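Aldo-keto reductase AKR2E4 (PDB 3WCZ) catalyses the NADPH-dependent reduction of carbonyl compounds, with high activity toward the steroid 3-dehydroecdysone, and may take part in regulating molting. Local coordinates at residues Thr15-Ala20 with Tyr49-Thr54; Leu82-Lys87 with Tyr113-Leu118; Ala152-Val157 with Arg175-Gln180. All blocks are in the same frame, centred on the assembly; numbering follows the deposited sequence. Where two conformers were deposited one is given.

Contact 1 (Thr15-Ala20 with Tyr49-Thr54). With NAP (NADP nicotinamide-adenine-dinucleotide phosphate), chain B.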
# COMPACT_ATOMS: atom_id res chain seq x y z
N THR A 15 10.72 12.10 -0.33
CA THR A 15 10.01 11.93 0.91
C THR A 15 8.60 11.45 0.64
O THR A 15 7.98 11.86 -0.34
CB THR A 15 9.96 13.20 1.74
OG1 THR A 15 9.61 14.27 0.87
CG2 THR A 15 11.34 13.48 2.36
N ILE A 16 8.16 10.55 1.49
CA ILE A 16 6.86 9.92 1.31
C ILE A 16 6.06 10.04 2.60
O ILE A 16 6.56 9.73 3.70
CB ILE A 16 7.06 8.46 0.93
CG1 ILE A 16 5.75 7.79 0.54
CG2 ILE A 16 7.77 7.68 2.02
CD1 ILE A 16 5.96 6.43 -0.12
N PRO A 17 4.81 10.52 2.49
CA PRO A 17 3.99 10.58 3.71
C PRO A 17 3.71 9.20 4.22
O PRO A 17 3.42 8.30 3.42
CB PRO A 17 2.70 11.26 3.23
CG PRO A 17 3.09 11.95 1.93
CD PRO A 17 4.14 11.09 1.32
N ILE A 18 3.75 9.01 5.53
CA ILE A 18 3.73 7.68 6.11
C ILE A 18 2.34 7.09 6.39
O ILE A 18 2.24 6.02 6.95
CB ILE A 18 4.63 7.60 7.36
CG1 ILE A 18 4.04 8.41 8.49
CG2 ILE A 18 6.04 8.07 6.98
CD1 ILE A 18 4.98 8.47 9.67
N VAL A 19 1.28 7.78 5.99
CA VAL A 19 -0.05 7.18 5.90
C VAL A 19 -0.56 7.39 4.48
O VAL A 19 -0.48 8.50 3.98
CB VAL A 19 -1.05 7.80 6.90
CG1 VAL A 19 -2.39 7.16 6.77
CG2 VAL A 19 -0.52 7.69 8.36
N ALA A 20 -1.05 6.33 3.86
CA ALA A 20 -1.66 6.40 2.53
C ALA A 20 -3.11 5.99 2.58
O ALA A 20 -3.47 5.03 3.27
CB ALA A 20 -0.91 5.50 1.55
N TYR A 49 -4.46 14.09 4.38
CA TYR A 49 -3.68 13.09 3.66
C TYR A 49 -2.99 13.74 2.47
O TYR A 49 -3.56 14.63 1.80
CB TYR A 49 -4.57 11.98 3.08
CG TYR A 49 -5.17 10.99 4.03
CD1 TYR A 49 -6.09 11.38 4.99
CD2 TYR A 49 -4.87 9.64 3.92
CE1 TYR A 49 -6.70 10.45 5.82
CE2 TYR A 49 -5.49 8.70 4.73
CZ TYR A 49 -6.39 9.11 5.68
OH TYR A 49 -7.01 8.18 6.47
N ARG A 50 -1.79 13.26 2.20
CA ARG A 50 -1.03 13.69 1.04
C ARG A 50 -0.50 12.48 0.28
O ARG A 50 0.39 12.64 -0.56
CB ARG A 50 0.14 14.57 1.48
CG ARG A 50 -0.29 15.90 2.14
CD ARG A 50 -1.06 16.79 1.18
NE ARG A 50 -1.44 18.07 1.77
CZ ARG A 50 -2.64 18.34 2.27
NH1 ARG A 50 -3.58 17.40 2.30
NH2 ARG A 50 -2.91 19.56 2.75
N HIS A 51 -0.95 11.28 0.59
CA HIS A 51 -0.49 10.07 -0.09
C HIS A 51 -1.71 9.21 -0.40
O HIS A 51 -2.49 8.91 0.50
CB HIS A 51 0.53 9.34 0.81
CG HIS A 51 1.17 8.11 0.21
ND1 HIS A 51 2.11 7.39 0.90
CD2 HIS A 51 1.00 7.44 -0.96
CE1 HIS A 51 2.50 6.34 0.20
NE2 HIS A 51 1.85 6.36 -0.95
N ILE A 52 -1.87 8.85 -1.68
CA ILE A 52 -2.96 7.99 -2.15
C ILE A 52 -2.33 6.76 -2.79
O ILE A 52 -1.42 6.93 -3.61
CB ILE A 52 -3.86 8.67 -3.20
CG1 ILE A 52 -4.29 10.08 -2.77
CG2 ILE A 52 -5.04 7.78 -3.52
CD1 ILE A 52 -5.18 10.16 -1.54
N ASP A 53 -2.82 5.57 -2.43
CA ASP A 53 -2.38 4.29 -3.02
C ASP A 53 -3.48 3.76 -3.92
O ASP A 53 -4.62 3.59 -3.47
CB ASP A 53 -2.08 3.24 -1.93
CG ASP A 53 -1.60 1.94 -2.51
OD1 ASP A 53 -0.41 1.87 -2.84
OD2 ASP A 53 -2.41 1.00 -2.66
N THR A 54 -3.15 3.52 -5.19
CA THR A 54 -4.07 2.94 -6.14
C THR A 54 -3.34 1.93 -7.01
O THR A 54 -2.21 1.56 -6.72
CB THR A 54 -4.80 4.05 -6.94
OG1 THR A 54 -5.90 3.51 -7.69
CG2 THR A 54 -3.91 4.78 -7.90
PA NAP B . -8.15 -2.30 5.03
O1A NAP B . -7.71 -0.89 4.99
O2A NAP B . -7.35 -3.37 5.59
O5B NAP B . -9.60 -2.46 5.59
C5B NAP B . -10.65 -1.67 5.12
C4B NAP B . -11.97 -1.89 5.85
O4B NAP B . -11.88 -1.35 7.18
C3B NAP B . -13.18 -1.30 5.22
O3B NAP B . -14.23 -2.21 5.42
C2B NAP B . -13.37 -0.07 5.96
O2B NAP B . -14.69 0.42 5.96
C1B NAP B . -12.93 -0.43 7.36
N9A NAP B . -12.39 0.64 8.17
C8A NAP B . -11.55 1.61 7.75
N7A NAP B . -11.14 2.36 8.75
C5A NAP B . -11.73 1.88 9.89
C6A NAP B . -11.68 2.27 11.23
N6A NAP B . -10.95 3.36 11.71
N1A NAP B . -12.42 1.54 12.09
C2A NAP B . -13.13 0.50 11.68
N3A NAP B . -13.20 0.09 10.40
C4A NAP B . -12.48 0.79 9.50
O3 NAP B . -8.50 -2.69 3.50
PN NAP B . -7.77 -3.25 2.20
O1N NAP B . -8.48 -2.61 1.06
O2N NAP B . -7.75 -4.74 2.30
O5D NAP B . -6.26 -2.77 2.26
C5D NAP B . -5.94 -1.42 2.25
C4D NAP B . -5.29 -0.90 0.96
O4D NAP B . -4.04 -1.52 0.73
C3D NAP B . -6.06 -1.20 -0.29
O3D NAP B . -7.24 -0.42 -0.41
C2D NAP B . -5.06 -0.98 -1.31
O2D NAP B . -4.82 0.38 -1.49
C1D NAP B . -3.86 -1.67 -0.69
N1N NAP B . -3.64 -3.09 -0.98
C2N NAP B . -2.64 -3.47 -1.79
C3N NAP B . -2.42 -4.79 -2.05
C7N NAP B . -1.26 -5.12 -2.91
O7N NAP B . -0.29 -4.35 -3.06
N7N NAP B . -1.23 -6.37 -3.42
C4N NAP B . -3.28 -5.79 -1.54
C5N NAP B . -4.31 -5.40 -0.68
C6N NAP B . -4.45 -4.04 -0.43
P2B NAP B . -15.07 1.90 5.49
O1X NAP B . -16.61 1.92 5.58
O2X NAP B . -14.48 2.84 6.45
O3X NAP B . -14.56 2.07 4.08
O HOH W 1 -0.82 11.23 3.89
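The methyl of Ala20 sits squarely over the imidazole of His51, with CB 3.5 Å from the ring centroid and only 7° off the ring normal, a CH-pi contact inside the N-terminal end of a TIM barrel. Strand 51-53 belongs to the parallel barrel, whereas strand 15-17 is half of an antiparallel hairpin with strand 7-9, of the kind that closes the barrel floor in aldo-keto reductases. His51 joins the two. Its CG lies anti to the backbone N (chi1 -176°), which carries the ring across to Ile16, Pro17 and Ala20. ND1 donates to Pro17 O at 3.0 Å in an almost straight bond, the oxygen lying close to the ring plane, while NE2 is bonded to Thr85 OG1. With both nitrogens held, the ring has little freedom to rotate. Histidine suits this buried place because it offers two nitrogens on its rim for polar partners and a flat face for a methyl. Ile16 brings CD1 to 3.5 Å from His51 CE1, and the compact Pro17 ring lays CG against Arg50 O and the CB of His51. Further along, Val19 CG1 meets Tyr49 CE2 at 4.0 Å, and the Tyr49 hydroxyl is bonded to Ile266 O. Asp53 ends the strand at the cofactor: OD2 accepts a 2.7 Å bond from O2D of the NADP ribose and forms a salt bridge with Lys87. A water bridges the segments, donating to Val19 O and accepting from Arg50 N, 2.8 Å from each.

Contact 2 (Leu82-Lys87 with Tyr113-Leu118); sequences LFVTTK and YIDLYL
One face of the Phe83 ring is covered by Asp115 CB, 3.5 Å from the ring centroid and 2° off its normal; at its edge, in plane, lies Thr85 OG1, the hydroxyl bonded to His51 NE2. Phe83 and His51 also stack edge-to-face. Leu116 CB approaches the Phe83 ring obliquely. Phe83 CG is anti to the backbone N (chi1 -166°), which swings the ring across to Asp115. At the Tyr113 ring edge lie Asp115 OD1 and a water within bonding distance of Tyr113 OH, Asp115 OD1 and Leu82 O. Another water, in the Tyr117 ring plane, joins Tyr117 OH to Lys87 O. Strands 83-88 and 114-119, linked through helix 95-109, form a beta-alpha-beta unit of the barrel, paired in parallel through Leu116 N to Val84 O, Thr86 N to Leu116 O and Leu118 N to Thr86 O. Where the second strand turns a corner, Asp115 OD2 accepts Val84 N at 2.9 Å, from above the carboxylate plane, and forms a salt bridge with Arg79. Outside, Ile114 CD1 fits against Val84 CG1 and Thr86 CG2, facing helix 95-109. Inside, Thr85 OG1 and CG2 lie against Leu116 CB and CD2, both side chains pointing the same way. Lys87 runs beside Leu118; besides Asp53, its NZ bonds Thr54 O and Tyr58 OH, the probable proton donor.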
# COMPACT_ATOMS: atom_id res chain seq x y z
N LEU A 82 1.20 16.49 -3.30
CA LEU A 82 0.62 15.15 -3.26
C LEU A 82 1.64 14.10 -3.65
O LEU A 82 2.47 14.34 -4.51
CB LEU A 82 -0.57 15.03 -4.19
CG LEU A 82 -1.80 15.82 -3.85
CD1 LEU A 82 -2.83 15.70 -4.97
CD2 LEU A 82 -2.37 15.32 -2.54
N PHE A 83 1.53 12.93 -3.04
CA PHE A 83 2.31 11.75 -3.35
C PHE A 83 1.33 10.68 -3.84
O PHE A 83 0.52 10.21 -3.05
CB PHE A 83 3.05 11.28 -2.10
CG PHE A 83 4.13 10.29 -2.36
CD1 PHE A 83 3.83 8.97 -2.67
CD2 PHE A 83 5.47 10.66 -2.34
CE1 PHE A 83 4.85 8.05 -2.94
CE2 PHE A 83 6.46 9.75 -2.62
CZ PHE A 83 6.16 8.46 -2.93
N VAL A 84 1.38 10.33 -5.11
CA VAL A 84 0.48 9.36 -5.68
C VAL A 84 1.28 8.12 -6.02
O VAL A 84 2.30 8.19 -6.72
CB VAL A 84 -0.24 9.93 -6.91
CG1 VAL A 84 -1.37 8.98 -7.33
CG2 VAL A 84 -0.82 11.28 -6.61
N THR A 85 0.77 6.98 -5.58
CA THR A 85 1.33 5.66 -5.81
C THR A 85 0.38 4.84 -6.67
O THR A 85 -0.80 4.74 -6.35
CB THR A 85 1.55 4.93 -4.47
OG1 THR A 85 2.51 5.65 -3.72
CG2 THR A 85 2.05 3.52 -4.66
N THR A 86 0.88 4.25 -7.75
CA THR A 86 0.10 3.27 -8.50
C THR A 86 1.00 2.09 -8.87
O THR A 86 2.18 2.06 -8.51
CB THR A 86 -0.68 3.87 -9.67
OG1 THR A 86 -1.68 2.92 -10.03
CG2 THR A 86 0.22 4.23 -10.85
N LYS A 87 0.40 1.10 -9.55
CA LYS A 87 1.02 -0.22 -9.69
C LYS A 87 0.81 -0.79 -11.08
O LYS A 87 -0.27 -0.67 -11.68
CB LYS A 87 0.46 -1.20 -8.64
CG LYS A 87 0.30 -0.62 -7.24
CD LYS A 87 -0.01 -1.68 -6.20
CE LYS A 87 -0.32 -1.10 -4.85
NZ LYS A 87 -1.67 -0.52 -4.76
N TYR A 113 3.14 12.72 -14.02
CA TYR A 113 4.12 11.84 -13.42
C TYR A 113 3.47 11.19 -12.21
O TYR A 113 2.48 11.69 -11.69
CB TYR A 113 5.40 12.63 -12.99
CG TYR A 113 5.17 13.55 -11.80
CD1 TYR A 113 4.65 14.81 -11.99
CD2 TYR A 113 5.45 13.15 -10.50
CE1 TYR A 113 4.41 15.66 -10.93
CE2 TYR A 113 5.22 13.99 -9.42
CZ TYR A 113 4.68 15.25 -9.64
OH TYR A 113 4.46 16.12 -8.59
N ILE A 114 4.03 10.05 -11.81
CA ILE A 114 3.63 9.36 -10.59
C ILE A 114 4.77 9.48 -9.59
O ILE A 114 5.95 9.52 -9.95
CB ILE A 114 3.29 7.85 -10.90
CG1 ILE A 114 2.40 7.25 -9.81
CG2 ILE A 114 4.53 7.01 -11.07
CD1 ILE A 114 1.00 7.71 -9.90
N ASP A 115 4.43 9.60 -8.31
CA ASP A 115 5.47 9.70 -7.28
C ASP A 115 6.11 8.36 -7.01
O ASP A 115 7.31 8.27 -6.80
CB ASP A 115 4.87 10.31 -6.02
CG ASP A 115 4.44 11.71 -6.25
OD1 ASP A 115 5.33 12.62 -6.13
OD2 ASP A 115 3.27 11.94 -6.62
N LEU A 116 5.32 7.28 -7.05
CA LEU A 116 5.83 5.93 -6.80
C LEU A 116 5.10 4.98 -7.72
O LEU A 116 3.88 4.92 -7.72
CB LEU A 116 5.60 5.53 -5.34
CG LEU A 116 6.06 4.14 -4.94
CD1 LEU A 116 7.52 3.89 -5.17
CD2 LEU A 116 5.74 3.95 -3.47
N TYR A 117 5.87 4.24 -8.51
CA TYR A 117 5.34 3.15 -9.33
C TYR A 117 5.87 1.84 -8.79
O TYR A 117 7.07 1.69 -8.54
CB TYR A 117 5.77 3.32 -10.77
CG TYR A 117 4.93 2.61 -11.80
CD1 TYR A 117 3.56 2.53 -11.68
CD2 TYR A 117 5.50 2.06 -12.94
CE1 TYR A 117 2.77 1.93 -12.65
CE2 TYR A 117 4.73 1.44 -13.91
CZ TYR A 117 3.36 1.39 -13.76
OH TYR A 117 2.62 0.80 -14.76
N LEU A 118 4.96 0.88 -8.57
CA LEU A 118 5.29 -0.43 -8.02
C LEU A 118 4.98 -1.55 -8.98
O LEU A 118 3.92 -1.54 -9.62
CB LEU A 118 4.46 -0.68 -6.76
CG LEU A 118 4.62 0.34 -5.63
CD1 LEU A 118 3.69 -0.02 -4.48
CD2 LEU A 118 6.03 0.42 -5.14
O HOH W 2 4.70 15.21 -6.08
O HOH W 3 -0.07 0.72 -14.19

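Contact 3 (Ala152-Val157 with Arg175-Gln180); sequences ARSIGV and RPVINQ. With NAP (NADP nicotinamide-adenine-dinucleotide phosphate), chain B; EDO (1,2-ethanediol), chain C.
Val157 has both of its backbone polar atoms engaged with the neighbouring strand: its N donates to Ile178 O at 3.0 Å, nearly straight at 174°, and its O accepts Gln180 N at 2.9 Å. Before these, Ile155 O takes the N-H of Val177 at 3.0 Å. The pair belongs to a parallel beta-alpha-beta unit of the TIM barrel, and Gly156 makes the closest CA-CA approach, to Pro176: its CA lies 3.7 Å from Pro176 CB and 3.5 Å from Ile178 O, where a CB would collide with that oxygen. The buried side-chain polar groups find partners beyond the pair. Ser154 OG bonds to Asp12, leaving its CB to meet Val177 CG2. Asn179 turns OD1 to within 3.6 Å of Val157 CG2, and its ND2 donates to Phe160 O. Gln180, extended with CG anti to the backbone N (chi1 176°), reaches into the cofactor pocket; NE2 donates to Asp53 OD1, and OE1 is 2.9 Å from O7N of the NADP carboxamide. At the other end, Arg175 N and NE bind an ethanediol that probably came from the crystallisation liquor. Strands 152-158 and 178-182 are joined through helix 162-170; Ile155, Val157 and Pro176 pack outward on Trp140 of helix 136-148, while Ile178 and Gln180 lie against Met204 of strand 202-206.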
# COMPACT_ATOMS: atom_id res chain seq x y z
N ALA A 152 8.13 8.38 -13.40
CA ALA A 152 8.01 7.92 -12.02
C ALA A 152 9.16 8.53 -11.23
O ALA A 152 10.32 8.38 -11.60
CB ALA A 152 8.09 6.43 -11.95
N ARG A 153 8.86 9.21 -10.13
CA ARG A 153 9.92 9.80 -9.32
C ARG A 153 10.69 8.73 -8.58
O ARG A 153 11.92 8.79 -8.47
CB ARG A 153 9.33 10.79 -8.32
CG ARG A 153 8.68 12.00 -8.94
CD ARG A 153 9.68 13.01 -9.46
NE ARG A 153 9.01 14.22 -9.92
CZ ARG A 153 8.75 14.52 -11.18
NH1 ARG A 153 9.12 13.70 -12.18
NH2 ARG A 153 8.14 15.66 -11.46
N SER A 154 9.96 7.75 -8.05
CA SER A 154 10.54 6.60 -7.36
C SER A 154 9.90 5.31 -7.85
O SER A 154 8.77 5.32 -8.32
CB SER A 154 10.28 6.68 -5.85
OG SER A 154 10.89 7.83 -5.27
N ILE A 155 10.64 4.21 -7.71
CA ILE A 155 10.19 2.90 -8.13
C ILE A 155 10.36 1.89 -7.01
O ILE A 155 11.31 1.94 -6.23
CB ILE A 155 10.90 2.43 -9.44
CG1 ILE A 155 12.43 2.48 -9.32
CG2 ILE A 155 10.39 3.25 -10.62
CD1 ILE A 155 13.10 1.85 -10.53
N GLY A 156 9.40 0.97 -6.91
CA GLY A 156 9.48 -0.10 -5.92
C GLY A 156 8.68 -1.31 -6.35
O GLY A 156 8.28 -1.45 -7.53
N VAL A 157 8.47 -2.20 -5.40
CA VAL A 157 7.79 -3.45 -5.68
C VAL A 157 6.73 -3.74 -4.64
O VAL A 157 6.62 -3.05 -3.61
CB VAL A 157 8.82 -4.63 -5.76
CG1 VAL A 157 9.81 -4.39 -6.89
CG2 VAL A 157 9.53 -4.87 -4.40
N ARG A 175 17.93 -0.26 -6.17
CA ARG A 175 17.02 -1.13 -5.44
C ARG A 175 15.70 -0.38 -5.22
O ARG A 175 15.60 0.84 -5.36
CB ARG A 175 17.61 -1.65 -4.13
CG ARG A 175 17.64 -0.66 -3.04
CD ARG A 175 18.47 -1.12 -1.85
NE ARG A 175 19.86 -1.39 -2.23
CZ ARG A 175 20.79 -1.90 -1.44
NH1 ARG A 175 20.52 -2.24 -0.19
NH2 ARG A 175 22.00 -2.10 -1.92
N PRO A 176 14.65 -1.15 -4.99
CA PRO A 176 13.35 -0.54 -4.76
C PRO A 176 13.39 0.39 -3.56
O PRO A 176 14.12 0.12 -2.59
CB PRO A 176 12.44 -1.75 -4.52
CG PRO A 176 13.31 -2.87 -4.26
CD PRO A 176 14.59 -2.62 -4.91
N VAL A 177 12.64 1.48 -3.60
CA VAL A 177 12.48 2.33 -2.42
C VAL A 177 11.58 1.69 -1.37
O VAL A 177 11.74 1.95 -0.19
CB VAL A 177 11.90 3.73 -2.73
CG1 VAL A 177 12.87 4.55 -3.57
CG2 VAL A 177 10.54 3.65 -3.42
N ILE A 178 10.68 0.82 -1.84
CA ILE A 178 9.59 0.26 -1.06
C ILE A 178 9.27 -1.15 -1.51
O ILE A 178 9.37 -1.45 -2.69
CB ILE A 178 8.33 1.15 -1.21
CG1 ILE A 178 8.44 2.30 -0.20
CG2 ILE A 178 6.99 0.36 -1.01
CD1 ILE A 178 7.56 3.47 -0.45
N ASN A 179 8.89 -1.98 -0.55
CA ASN A 179 8.19 -3.24 -0.78
C ASN A 179 6.85 -3.11 -0.08
O ASN A 179 6.81 -2.94 1.16
CB ASN A 179 9.02 -4.44 -0.28
CG ASN A 179 8.40 -5.80 -0.66
OD1 ASN A 179 7.60 -5.90 -1.58
ND2 ASN A 179 8.87 -6.86 0.00
N GLN A 180 5.76 -3.17 -0.85
CA GLN A 180 4.43 -3.08 -0.28
C GLN A 180 3.87 -4.48 -0.07
O GLN A 180 3.69 -5.25 -1.03
CB GLN A 180 3.51 -2.24 -1.20
CG GLN A 180 2.07 -2.19 -0.71
CD GLN A 180 1.09 -1.32 -1.47
OE1 GLN A 180 -0.05 -1.76 -1.73
NE2 GLN A 180 1.47 -0.11 -1.84
PA NAP B . -8.15 -2.30 5.03
O1A NAP B . -7.71 -0.89 4.99
O2A NAP B . -7.35 -3.37 5.59
O5B NAP B . -9.60 -2.46 5.59
C5B NAP B . -10.65 -1.67 5.12
C4B NAP B . -11.97 -1.89 5.85
O4B NAP B . -11.88 -1.35 7.18
C3B NAP B . -13.18 -1.30 5.22
O3B NAP B . -14.23 -2.21 5.42
C2B NAP B . -13.37 -0.07 5.96
O2B NAP B . -14.69 0.42 5.96
C1B NAP B . -12.93 -0.43 7.36
N9A NAP B . -12.39 0.64 8.17
C8A NAP B . -11.55 1.61 7.75
N7A NAP B . -11.14 2.36 8.75
C5A NAP B . -11.73 1.88 9.89
C6A NAP B . -11.68 2.27 11.23
N6A NAP B . -10.95 3.36 11.71
N1A NAP B . -12.42 1.54 12.09
C2A NAP B . -13.13 0.50 11.68
N3A NAP B . -13.20 0.09 10.40
C4A NAP B . -12.48 0.79 9.50
O3 NAP B . -8.50 -2.69 3.50
PN NAP B . -7.77 -3.25 2.20
O1N NAP B . -8.48 -2.61 1.06
O2N NAP B . -7.75 -4.74 2.30
O5D NAP B . -6.26 -2.77 2.26
C5D NAP B . -5.94 -1.42 2.25
C4D NAP B . -5.29 -0.90 0.96
O4D NAP B . -4.04 -1.52 0.73
C3D NAP B . -6.06 -1.20 -0.29
O3D NAP B . -7.24 -0.42 -0.41
C2D NAP B . -5.06 -0.98 -1.31
O2D NAP B . -4.82 0.38 -1.49
C1D NAP B . -3.86 -1.67 -0.69
N1N NAP B . -3.64 -3.09 -0.98
C2N NAP B . -2.64 -3.47 -1.79
C3N NAP B . -2.42 -4.79 -2.05
C7N NAP B . -1.26 -5.12 -2.91
O7N NAP B . -0.29 -4.35 -3.06
N7N NAP B . -1.23 -6.37 -3.42
C4N NAP B . -3.28 -5.79 -1.54
C5N NAP B . -4.31 -5.40 -0.68
C6N NAP B . -4.45 -4.04 -0.43
P2B NAP B . -15.07 1.90 5.49
O1X NAP B . -16.61 1.92 5.58
O2X NAP B . -14.48 2.84 6.45
O3X NAP B . -14.56 2.07 4.08
C1 EDO C . 21.75 -0.13 -5.30
O1 EDO C . 21.13 -1.31 -4.75
C2 EDO C . 21.26 1.11 -4.55
O2 EDO C . 19.90 1.40 -4.97

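In the fold
All three contacts are buried, and their barrel strands belong to one parallel sheet. Contacts 2 and 3 each close a beta-alpha-beta unit by backbone pairing, and they abut because strands 114-119 and 152-158 are neighbours. Contact 1 differs: a hairpin strand and the chain following it meet the barrel largely through side chains, with a histidine ring in place of regular strand pairing. Apolar packing joins the interior, Ile16 meeting Phe83 of contact 2 and Ile178 of contact 3. Toward the cofactor the chemistry turns polar: Asp53 of contact 1 gives one carboxylate oxygen to contact 2 and the other to contact 3, bringing all three together beside NADP.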